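Local coordinates for protein O-methyltransferase, putative (Bacillus cereus, PDB 3DUW) that probably transfers a methyl group from S-adenosylmethionine to a hydroxyl of its acceptor substrate, leaving S-adenosyl-L-homocysteine as product, at residues A[148-153]-A[195-200]. Residues are numbered along the deposited sequence; the frame is centred on the assembly and turned at random.
Sequences AYFEWA and AAEPRV. With SAH (S-adenosyl-L-homocysteine), chain C.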
loop_
_atom_site.group_PDB
_atom_site.type_symbol
_atom_site.label_atom_id
_atom_site.label_comp_id
_atom_site.label_asym_id
_atom_site.label_seq_id
_atom_site.Cartn_x
_atom_site.Cartn_y
_atom_site.Cartn_z
ATOM N N ALA A 148 -9.830 -14.978 -14.414
ATOM C CA ALA A 148 -9.869 -16.343 -13.908
ATOM C C ALA A 148 -9.087 -16.479 -12.605
ATOM O O ALA A 148 -9.524 -17.169 -11.681
ATOM C CB ALA A 148 -9.319 -17.309 -14.963
ATOM N N TYR A 149 -7.931 -15.822 -12.520
ATOM C CA TYR A 149 -7.135 -15.905 -11.299
ATOM C C TYR A 149 -7.864 -15.252 -10.132
ATOM O O TYR A 149 -7.759 -15.712 -8.998
ATOM C CB TYR A 149 -5.759 -15.256 -11.497
ATOM C CG TYR A 149 -4.909 -15.932 -12.558
ATOM C CD1 TYR A 149 -4.995 -17.311 -12.781
ATOM C CD2 TYR A 149 -4.020 -15.196 -13.335
ATOM C CE1 TYR A 149 -4.224 -17.930 -13.752
ATOM C CE2 TYR A 149 -3.240 -15.809 -14.309
ATOM C CZ TYR A 149 -3.350 -17.177 -14.514
ATOM O OH TYR A 149 -2.606 -17.790 -15.494
ATOM N N PHE A 150 -8.607 -14.184 -10.407
ATOM C CA PHE A 150 -9.361 -13.505 -9.357
ATOM C C PHE A 150 -10.444 -14.442 -8.828
ATOM O O PHE A 150 -10.645 -14.550 -7.621
ATOM C CB PHE A 150 -10.002 -12.218 -9.891
ATOM C CG PHE A 150 -10.943 -11.564 -8.919
ATOM C CD1 PHE A 150 -10.514 -11.201 -7.644
ATOM C CD2 PHE A 150 -12.267 -11.330 -9.271
ATOM C CE1 PHE A 150 -11.396 -10.619 -6.731
ATOM C CE2 PHE A 150 -13.155 -10.748 -8.368
ATOM C CZ PHE A 150 -12.719 -10.392 -7.093
ATOM N N GLU A 151 -11.134 -15.130 -9.733
ATOM C CA GLU A 151 -12.178 -16.054 -9.313
ATOM C C GLU A 151 -11.585 -17.180 -8.472
ATOM O O GLU A 151 -12.179 -17.598 -7.476
ATOM C CB GLU A 151 -12.918 -16.614 -10.528
ATOM C CG GLU A 151 -13.793 -15.585 -11.227
ATOM C CD GLU A 151 -14.880 -15.030 -10.320
ATOM O OE1 GLU A 151 -15.599 -15.836 -9.701
ATOM O OE2 GLU A 151 -15.015 -13.790 -10.227
ATOM N N TRP A 152 -10.412 -17.672 -8.866
ATOM C CA TRP A 152 -9.755 -18.729 -8.105
ATOM C C TRP A 152 -9.299 -18.193 -6.754
ATOM O O TRP A 152 -9.377 -18.887 -5.738
ATOM C CB TRP A 152 -8.551 -19.286 -8.869
ATOM C CG TRP A 152 -8.895 -20.450 -9.735
ATOM C CD1 TRP A 152 -8.868 -20.497 -11.095
ATOM C CD2 TRP A 152 -9.332 -21.741 -9.295
ATOM N NE1 TRP A 152 -9.260 -21.740 -11.536
ATOM C CE2 TRP A 152 -9.551 -22.523 -10.451
ATOM C CE3 TRP A 152 -9.559 -22.313 -8.038
ATOM C CZ2 TRP A 152 -9.989 -23.850 -10.386
ATOM C CZ3 TRP A 152 -9.995 -23.636 -7.974
ATOM C CH2 TRP A 152 -10.204 -24.388 -9.143
ATOM N N ALA A 153 -8.818 -16.954 -6.740
ATOM C CA ALA A 153 -8.361 -16.340 -5.498
ATOM C C ALA A 153 -9.512 -16.290 -4.502
ATOM O O ALA A 153 -9.354 -16.641 -3.335
ATOM C CB ALA A 153 -7.838 -14.934 -5.767
ATOM N N ALA A 195 -15.683 -5.325 -9.107
ATOM C CA ALA A 195 -16.859 -4.493 -8.881
ATOM C C ALA A 195 -18.130 -5.335 -8.809
ATOM O O ALA A 195 -19.073 -4.988 -8.096
ATOM C CB ALA A 195 -16.983 -3.459 -9.995
ATOM N N ALA A 196 -18.150 -6.444 -9.543
ATOM C CA ALA A 196 -19.312 -7.329 -9.569
ATOM C C ALA A 196 -19.366 -8.319 -8.403
ATOM O O ALA A 196 -20.391 -8.969 -8.192
ATOM C CB ALA A 196 -19.356 -8.084 -10.892
ATOM N N GLU A 197 -18.272 -8.440 -7.656
ATOM C CA GLU A 197 -18.217 -9.356 -6.515
ATOM C C GLU A 197 -18.429 -8.594 -5.204
ATOM O O GLU A 197 -17.535 -7.901 -4.722
ATOM C CB GLU A 197 -16.869 -10.089 -6.487
ATOM C CG GLU A 197 -16.673 -11.090 -7.627
ATOM C CD GLU A 197 -17.307 -12.452 -7.360
ATOM O OE1 GLU A 197 -18.194 -12.550 -6.487
ATOM O OE2 GLU A 197 -16.922 -13.427 -8.041
ATOM N N PRO A 198 -19.625 -8.717 -4.606
ATOM C CA PRO A 198 -19.932 -8.027 -3.349
ATOM C C PRO A 198 -19.020 -8.409 -2.186
ATOM O O PRO A 198 -18.874 -7.653 -1.231
ATOM C CB PRO A 198 -21.385 -8.422 -3.087
ATOM C CG PRO A 198 -21.928 -8.648 -4.457
ATOM C CD PRO A 198 -20.816 -9.415 -5.119
ATOM N N ARG A 199 -18.408 -9.584 -2.267
ATOM C CA ARG A 199 -17.536 -10.048 -1.197
ATOM C C ARG A 199 -16.130 -9.455 -1.242
ATOM O O ARG A 199 -15.299 -9.773 -0.396
ATOM C CB ARG A 199 -17.458 -11.574 -1.228
ATOM C CG ARG A 199 -17.084 -12.131 -2.585
ATOM C CD ARG A 199 -17.389 -13.617 -2.690
ATOM N NE ARG A 199 -16.724 -14.398 -1.651
ATOM C CZ ARG A 199 -16.568 -15.717 -1.698
ATOM N NH1 ARG A 199 -17.027 -16.404 -2.736
ATOM N NH2 ARG A 199 -15.948 -16.348 -0.710
ATOM N N VAL A 200 -15.867 -8.584 -2.214
ATOM C CA VAL A 200 -14.541 -7.981 -2.338
ATOM C C VAL A 200 -14.584 -6.462 -2.482
ATOM O O VAL A 200 -15.313 -5.929 -3.320
ATOM C CB VAL A 200 -13.779 -8.565 -3.555
ATOM C CG1 VAL A 200 -12.393 -7.941 -3.662
ATOM C CG2 VAL A 200 -13.666 -10.073 -3.425
HETATM N N SAH C . 6.127 -11.740 -9.448
HETATM C CA SAH C . 7.502 -12.134 -9.930
HETATM C CB SAH C . 7.593 -12.014 -11.415
HETATM C CG SAH C . 6.660 -12.859 -12.250
HETATM S SD SAH C . 6.759 -12.300 -14.005
HETATM C C SAH C . 8.531 -11.139 -9.298
HETATM O O SAH C . 8.106 -10.202 -8.616
HETATM O OXT SAH C . 9.772 -11.369 -9.530
HETATM C "C5'" SAH C . 5.383 -13.158 -14.655
HETATM C "C4'" SAH C . 5.601 -14.747 -14.604
HETATM O "O4'" SAH C . 4.371 -15.214 -15.154
HETATM C "C3'" SAH C . 6.658 -15.321 -15.537
HETATM O "O3'" SAH C . 7.659 -16.053 -14.826
HETATM C "C2'" SAH C . 5.800 -16.199 -16.533
HETATM O "O2'" SAH C . 6.512 -17.315 -17.044
HETATM C "C1'" SAH C . 4.601 -16.557 -15.678
HETATM N N9 SAH C . 3.496 -16.975 -16.315
HETATM C C8 SAH C . 2.896 -16.599 -17.505
HETATM N N7 SAH C . 1.811 -17.242 -17.802
HETATM C C5 SAH C . 1.634 -18.146 -16.726
HETATM C C6 SAH C . 0.609 -19.129 -16.472
HETATM N N6 SAH C . -0.426 -19.358 -17.292
HETATM N N1 SAH C . 0.760 -19.836 -15.307
HETATM C C2 SAH C . 1.797 -19.638 -14.441
HETATM N N3 SAH C . 2.797 -18.710 -14.649
HETATM C C4 SAH C . 2.651 -18.002 -15.808
#
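Helix 146-155 of this Rossmann-like methyltransferase has one side in the cofactor pocket and another against the turn that joins helix 182-196 to strand 200-209, outermost of the sheet within the chain, where F150 meets E197 and V200. The F150 ring projects toward that turn because chi1 (172°) sets CG opposite the backbone N. V200 comes from the opposite direction and sets CG2 at the ring edge, 3.8 Å from F150 CZ, while E197 passes alongside and brings its aliphatic CG to 3.6 Å from F150 CE2. L193 and I194 of helix 182-196 also pack against F150, so a buried aromatic joins two helices and a strand start. The turn is a type I beta turn, closed by a hydrogen bond of 3.1 Å from V200 N to E197 O.

Beyond the apolar patch, two carboxylates lie nearly coplanar, their planes 13° apart, with E151 OE2 only 2.9 Å from E197 OE2. Two like charges this close would be expected to raise the pKa of one carboxylate, though neither position need be the same in solution. Toward the ligand, Y149 OH lies 3.2 Å from N6 of S-adenosyl-L-homocysteine and is hydrogen-bonded to D142. A helix that lines the adenine site with one residue and packs with the next on the C-terminal helix-to-strand connection illustrates the layered alpha/beta/alpha architecture of class I S-adenosylmethionine-dependent methyltransferases, with its seven-stranded sheet of order 3-2-1-4-5-7-6.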